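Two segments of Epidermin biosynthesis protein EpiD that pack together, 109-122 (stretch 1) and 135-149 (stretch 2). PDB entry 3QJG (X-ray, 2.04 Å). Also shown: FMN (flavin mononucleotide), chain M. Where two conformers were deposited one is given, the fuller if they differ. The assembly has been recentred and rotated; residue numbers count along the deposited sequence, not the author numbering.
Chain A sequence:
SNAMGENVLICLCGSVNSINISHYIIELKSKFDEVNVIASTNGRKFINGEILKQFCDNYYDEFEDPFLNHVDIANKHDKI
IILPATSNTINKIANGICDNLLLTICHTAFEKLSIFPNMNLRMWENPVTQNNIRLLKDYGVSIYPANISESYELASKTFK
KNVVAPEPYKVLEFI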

# COMPACT_ATOMS: atom_id res chain seq x y z
N ALA A 109 39.25 1.58 -6.99
CA ALA A 109 40.22 0.73 -6.29
C ALA A 109 40.79 -0.40 -7.15
O ALA A 109 40.98 -1.51 -6.67
CB ALA A 109 39.57 0.18 -5.08
N PHE A 110 41.06 -0.09 -8.44
CA PHE A 110 41.58 -1.06 -9.37
C PHE A 110 42.84 -1.82 -8.88
O PHE A 110 42.94 -3.02 -9.08
CB PHE A 110 41.99 -0.34 -10.64
CG PHE A 110 40.94 -0.22 -11.66
CD1 PHE A 110 39.63 -0.27 -11.34
CD2 PHE A 110 41.29 -0.01 -13.03
CE1 PHE A 110 38.65 -0.18 -12.26
CE2 PHE A 110 40.30 0.09 -13.96
CZ PHE A 110 38.99 0.01 -13.62
N GLU A 111 43.74 -1.07 -8.25
CA GLU A 111 44.98 -1.58 -7.65
C GLU A 111 44.70 -2.61 -6.55
O GLU A 111 45.62 -3.34 -6.17
CB GLU A 111 45.86 -0.42 -7.11
CG GLU A 111 45.52 0.07 -5.67
CD GLU A 111 44.29 1.01 -5.58
OE1 GLU A 111 43.75 1.43 -6.65
OE2 GLU A 111 43.87 1.35 -4.42
N LYS A 112 43.45 -2.70 -6.08
CA LYS A 112 43.12 -3.68 -5.05
C LYS A 112 42.23 -4.80 -5.53
O LYS A 112 41.77 -5.58 -4.71
CB LYS A 112 42.36 -3.01 -3.91
CG LYS A 112 42.98 -1.78 -3.35
CD LYS A 112 42.06 -1.25 -2.22
CE LYS A 112 42.80 -0.38 -1.29
NZ LYS A 112 41.86 0.16 -0.34
N LEU A 113 41.98 -4.89 -6.84
CA LEU A 113 40.83 -5.58 -7.33
C LEU A 113 41.13 -6.82 -8.13
O LEU A 113 41.96 -6.79 -9.06
CB LEU A 113 40.00 -4.61 -8.18
CG LEU A 113 38.72 -5.13 -8.83
CD1 LEU A 113 37.72 -5.11 -7.67
CD2 LEU A 113 38.38 -4.23 -10.03
N SER A 114 40.42 -7.90 -7.78
CA SER A 114 40.58 -9.23 -8.37
C SER A 114 39.21 -9.65 -8.83
O SER A 114 38.27 -9.57 -8.07
CB SER A 114 41.05 -10.26 -7.34
OG SER A 114 42.37 -10.04 -6.93
N ILE A 115 39.14 -10.15 -10.07
CA ILE A 115 37.90 -10.58 -10.69
C ILE A 115 37.98 -12.10 -10.94
O ILE A 115 38.99 -12.60 -11.45
CB ILE A 115 37.67 -9.80 -12.02
CG1 ILE A 115 37.48 -8.30 -11.70
CG2 ILE A 115 36.47 -10.36 -12.74
CD1 ILE A 115 37.43 -7.35 -12.93
N PHE A 116 36.95 -12.83 -10.49
CA PHE A 116 36.75 -14.25 -10.72
C PHE A 116 35.55 -14.44 -11.64
O PHE A 116 34.42 -14.55 -11.19
CB PHE A 116 36.51 -14.94 -9.40
CG PHE A 116 37.67 -14.85 -8.48
CD1 PHE A 116 38.65 -15.83 -8.45
CD2 PHE A 116 37.80 -13.76 -7.62
CE1 PHE A 116 39.72 -15.73 -7.57
CE2 PHE A 116 38.87 -13.68 -6.69
CZ PHE A 116 39.83 -14.65 -6.68
N PRO A 117 35.79 -14.43 -12.96
CA PRO A 117 34.74 -14.50 -13.94
C PRO A 117 33.90 -15.76 -13.87
O PRO A 117 34.40 -16.87 -13.53
CB PRO A 117 35.49 -14.49 -15.28
CG PRO A 117 36.91 -14.17 -15.02
CD PRO A 117 37.15 -14.31 -13.54
N ASN A 118 32.62 -15.61 -14.23
CA ASN A 118 31.65 -16.68 -14.06
C ASN A 118 30.51 -16.49 -15.03
O ASN A 118 29.70 -15.58 -14.88
CB ASN A 118 31.16 -16.70 -12.62
CG ASN A 118 30.43 -18.00 -12.25
OD1 ASN A 118 31.01 -18.86 -11.58
ND2 ASN A 118 29.16 -18.14 -12.68
N MET A 119 30.47 -17.27 -16.10
CA MET A 119 29.52 -16.99 -17.14
C MET A 119 29.54 -18.03 -18.22
O MET A 119 30.53 -18.75 -18.37
CB MET A 119 29.84 -15.63 -17.73
CG MET A 119 31.20 -15.59 -18.46
SD MET A 119 31.66 -13.94 -19.01
CE MET A 119 32.19 -13.24 -17.49
N ASN A 120 28.45 -18.14 -18.96
CA ASN A 120 28.41 -19.03 -20.12
C ASN A 120 29.58 -18.76 -21.03
O ASN A 120 29.96 -17.61 -21.23
CB ASN A 120 27.12 -18.83 -20.91
CG ASN A 120 26.95 -19.85 -21.97
OD1 ASN A 120 27.27 -19.59 -23.13
ND2 ASN A 120 26.49 -21.03 -21.60
N LEU A 121 30.18 -19.81 -21.58
CA LEU A 121 31.27 -19.65 -22.55
C LEU A 121 30.99 -18.63 -23.68
O LEU A 121 31.91 -17.95 -24.12
CB LEU A 121 31.57 -20.99 -23.19
CG LEU A 121 32.79 -21.04 -24.08
CD1 LEU A 121 33.98 -20.55 -23.31
CD2 LEU A 121 32.96 -22.49 -24.53
N ARG A 122 29.74 -18.53 -24.15
CA ARG A 122 29.41 -17.61 -25.26
C ARG A 122 29.67 -16.19 -24.86
O ARG A 122 30.03 -15.35 -25.69
CB ARG A 122 27.93 -17.69 -25.64
CG ARG A 122 27.54 -19.01 -26.20
CD ARG A 122 26.04 -19.23 -26.16
NE ARG A 122 25.78 -20.37 -27.02
CZ ARG A 122 25.36 -21.58 -26.64
NH1 ARG A 122 25.08 -21.85 -25.37
NH2 ARG A 122 25.20 -22.52 -27.57
N LEU A 135 42.09 -5.13 -21.37
CA LEU A 135 42.18 -3.76 -20.82
C LEU A 135 42.21 -3.75 -19.29
O LEU A 135 42.97 -3.03 -18.63
CB LEU A 135 40.93 -3.00 -21.24
CG LEU A 135 40.94 -1.83 -22.19
CD1 LEU A 135 41.58 -2.12 -23.57
CD2 LEU A 135 39.46 -1.28 -22.31
N LEU A 136 41.36 -4.52 -18.68
CA LEU A 136 41.41 -4.57 -17.21
C LEU A 136 42.82 -5.01 -16.74
O LEU A 136 43.42 -4.38 -15.83
CB LEU A 136 40.28 -5.43 -16.68
CG LEU A 136 38.88 -4.80 -16.69
CD1 LEU A 136 37.81 -5.87 -16.27
CD2 LEU A 136 38.75 -3.55 -15.72
N LYS A 137 43.38 -6.00 -17.42
CA LYS A 137 44.79 -6.45 -17.15
C LYS A 137 45.75 -5.33 -17.39
O LYS A 137 46.54 -5.01 -16.51
CB LYS A 137 45.21 -7.66 -17.99
CG LYS A 137 44.37 -8.90 -17.74
CD LYS A 137 44.71 -10.07 -18.65
CE LYS A 137 43.98 -11.32 -18.18
NZ LYS A 137 44.03 -12.37 -19.24
N ASP A 138 45.67 -4.69 -18.56
CA ASP A 138 46.47 -3.47 -18.82
C ASP A 138 46.45 -2.45 -17.63
O ASP A 138 47.44 -1.83 -17.31
CB ASP A 138 46.02 -2.74 -20.09
CG ASP A 138 46.31 -3.51 -21.36
OD1 ASP A 138 46.89 -4.61 -21.35
OD2 ASP A 138 45.92 -2.98 -22.42
N TYR A 139 45.31 -2.27 -17.00
CA TYR A 139 45.17 -1.26 -15.98
C TYR A 139 45.41 -1.77 -14.61
O TYR A 139 45.14 -1.08 -13.62
CB TYR A 139 43.78 -0.69 -15.97
CG TYR A 139 43.25 -0.17 -17.27
CD1 TYR A 139 44.01 0.60 -18.12
CD2 TYR A 139 41.92 -0.37 -17.58
CE1 TYR A 139 43.46 1.10 -19.30
CE2 TYR A 139 41.37 0.12 -18.72
CZ TYR A 139 42.12 0.85 -19.55
OH TYR A 139 41.47 1.29 -20.64
N GLY A 140 45.85 -3.01 -14.54
CA GLY A 140 46.39 -3.57 -13.33
C GLY A 140 45.38 -4.26 -12.47
O GLY A 140 45.66 -4.49 -11.28
N VAL A 141 44.20 -4.59 -13.03
CA VAL A 141 43.25 -5.46 -12.30
C VAL A 141 43.70 -6.91 -12.44
O VAL A 141 44.04 -7.38 -13.52
CB VAL A 141 41.76 -5.23 -12.81
CG1 VAL A 141 40.76 -6.11 -12.05
CG2 VAL A 141 41.38 -3.75 -12.73
N SER A 142 43.70 -7.66 -11.35
CA SER A 142 43.96 -9.10 -11.44
C SER A 142 42.71 -9.92 -11.92
O SER A 142 41.64 -9.84 -11.31
CB SER A 142 44.40 -9.62 -10.08
OG SER A 142 45.41 -8.78 -9.53
N ILE A 143 42.86 -10.73 -12.96
CA ILE A 143 41.80 -11.59 -13.50
C ILE A 143 42.20 -13.05 -13.25
O ILE A 143 43.24 -13.46 -13.68
CB ILE A 143 41.65 -11.41 -15.00
CG1 ILE A 143 41.57 -9.90 -15.32
CG2 ILE A 143 40.48 -12.30 -15.57
CD1 ILE A 143 40.38 -9.16 -14.62
N TYR A 144 41.40 -13.77 -12.48
CA TYR A 144 41.66 -15.17 -12.21
C TYR A 144 41.66 -15.91 -13.56
O TYR A 144 40.80 -15.65 -14.40
CB TYR A 144 40.63 -15.77 -11.25
CG TYR A 144 40.99 -17.18 -10.87
CD1 TYR A 144 40.46 -18.27 -11.56
CD2 TYR A 144 41.88 -17.42 -9.84
CE1 TYR A 144 40.84 -19.58 -11.23
CE2 TYR A 144 42.28 -18.72 -9.52
CZ TYR A 144 41.77 -19.78 -10.20
OH TYR A 144 42.19 -21.02 -9.81
N PRO A 145 42.67 -16.79 -13.79
CA PRO A 145 42.74 -17.53 -15.02
C PRO A 145 41.70 -18.65 -14.94
O PRO A 145 42.02 -19.83 -14.67
CB PRO A 145 44.18 -18.05 -15.01
CG PRO A 145 44.43 -18.31 -13.58
CD PRO A 145 43.80 -17.12 -12.91
N ALA A 146 40.46 -18.27 -15.18
CA ALA A 146 39.34 -19.13 -14.95
C ALA A 146 39.34 -20.38 -15.83
O ALA A 146 39.67 -20.37 -17.05
CB ALA A 146 38.07 -18.38 -15.13
N ASN A 147 39.02 -21.44 -15.10
CA ASN A 147 38.70 -22.77 -15.56
C ASN A 147 37.43 -22.86 -16.45
O ASN A 147 36.33 -22.54 -15.96
CB ASN A 147 38.54 -23.68 -14.29
CG ASN A 147 38.18 -22.87 -12.94
OD1 ASN A 147 37.89 -21.66 -12.93
ND2 ASN A 147 38.21 -23.60 -11.81
N ILE A 148 37.59 -23.25 -17.74
CA ILE A 148 36.45 -23.62 -18.62
C ILE A 148 35.95 -25.05 -18.36
O ILE A 148 36.73 -26.02 -18.50
CB ILE A 148 36.79 -23.61 -20.16
CG1 ILE A 148 37.13 -22.23 -20.68
CG2 ILE A 148 35.61 -24.09 -20.96
CD1 ILE A 148 37.41 -22.23 -22.19
N SER A 149 34.67 -25.21 -18.03
CA SER A 149 34.11 -26.55 -17.70
C SER A 149 32.76 -26.74 -18.35
O SER A 149 32.05 -25.77 -18.60
CB SER A 149 34.03 -26.78 -16.17
OG SER A 149 33.02 -26.00 -15.54
N1 FMN M . 25.32 -13.63 -16.00
C2 FMN M . 26.67 -13.90 -15.94
O2 FMN M . 27.46 -13.13 -16.48
N3 FMN M . 27.12 -15.02 -15.32
C4 FMN M . 26.26 -15.90 -14.74
O4 FMN M . 26.75 -16.87 -14.23
C4A FMN M . 24.88 -15.67 -14.79
N5 FMN M . 23.97 -16.53 -14.22
C5A FMN M . 22.64 -16.22 -14.24
C6 FMN M . 21.72 -17.11 -13.70
C7 FMN M . 20.38 -16.80 -13.73
C7M FMN M . 19.35 -17.71 -13.13
C8 FMN M . 19.96 -15.61 -14.33
C8M FMN M . 18.50 -15.24 -14.44
C9 FMN M . 20.87 -14.75 -14.91
C9A FMN M . 22.22 -15.04 -14.87
N10 FMN M . 23.13 -14.18 -15.48
C10 FMN M . 24.44 -14.50 -15.43
C1' FMN M . 22.75 -12.90 -16.18
C2' FMN M . 23.05 -11.69 -15.29
O2' FMN M . 22.47 -11.88 -13.98
C3' FMN M . 22.57 -10.50 -16.03
O3' FMN M . 23.32 -10.29 -17.24
C4' FMN M . 22.62 -9.25 -15.14
O4' FMN M . 22.29 -8.10 -15.90
C5' FMN M . 23.98 -8.97 -14.60
O5' FMN M . 23.81 -7.94 -13.64
P FMN M . 24.95 -7.60 -12.57
O1P FMN M . 24.71 -6.19 -12.12
O2P FMN M . 26.29 -7.74 -13.23
O3P FMN M . 24.90 -8.32 -11.29
O HOH W 1 44.78 -6.35 -8.57
O HOH W 2 44.93 -10.95 -7.17

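The apolar centre of the contact is built around F110, whose ring lies among V141, Y139 and L136. V141 CG2 sits over one face of that ring, 3.9 Å from its centroid and 21° off the normal, the geometry of a CH-pi contact; the closest pair is F110 CG to V141 CG2 at 3.7 Å. Y139 supplies its CB at the ring edge, 3.9 Å from F110 CD2, while L136 CD2 approaches F110 CZ obliquely at 4.1 Å. The CA-to-CB bond of F110 points sideways, but with chi1 at -90° the end of the side chain comes nearer to stretch 2. A flat, wide side chain suits this place because it can meet a branched residue with its face and a methylene with its edge; 87 Å² of F110 is covered by the other stretch.

V141 continues the apolar cluster with its other methyl: CG1 lies 3.6 Å from L113 CD2 and 3.7 Å from I115 CD1. The m,t rotamer of I115 extends its CD1 to this methyl and also to L136 CD1, at 3.7 Å. I115 thus reaches both the helix, through L136, and V141 in the loop just before the strand, and it is buried, with 77 Å² covered by that stretch. On the strand of stretch 2, I143 brings its CD1 to within 3.8 Å of I115 CB. I115 and I143 share a face of the sheet, where branched aliphatic side chains fill space between the strands and what packs on them.

The backbones hold this arrangement in parallel register. S114 pairs with S142 at a CA-CA separation of 4.6 Å, and I115 with I143 at 4.9 Å. Three hydrogen bonds fix the pairing: S142 N donates to L113 O (3.0 Å, 143°), I115 N to S142 O (2.8 Å, 161°), and Y144 N to I115 O (2.9 Å, 175°). I115 therefore uses both its N and its O across the contact, as does S142. S142 O also receives a CA-H...O contact from S114 CA, at 3.2 Å.

Beyond the bridges, F116 CD1 touches Y144 CB at 3.4 Å. Their rings are near parallel, with planes at 29°, but centroids 5.4 Å apart leave them barely overlapping. P117 CG packs against I143 CG2 at 4.1 Å and A146 CB at 4.4 Å, and L121 CD1 meets I148 CD1 at 4.0 Å, a separate apolar touch.

The polar edge lies on the sheet face carrying S114 and S142, opposite the isoleucines. Here small hydroxyl side chains leave room for water: water 2 is 2.7 Å from S114 OG and makes a weak hydrogen bond to S142 OG at 3.2 Å. Water 1 bonds S142 OG at 2.7 Å and donates to L113 O at 2.9 Å, so that carbonyl serves both the strand pairing and the solvent. G140, at phi 92°, occupies a backbone region that favours glycine. In all, 697 Å² is buried, both sides summed.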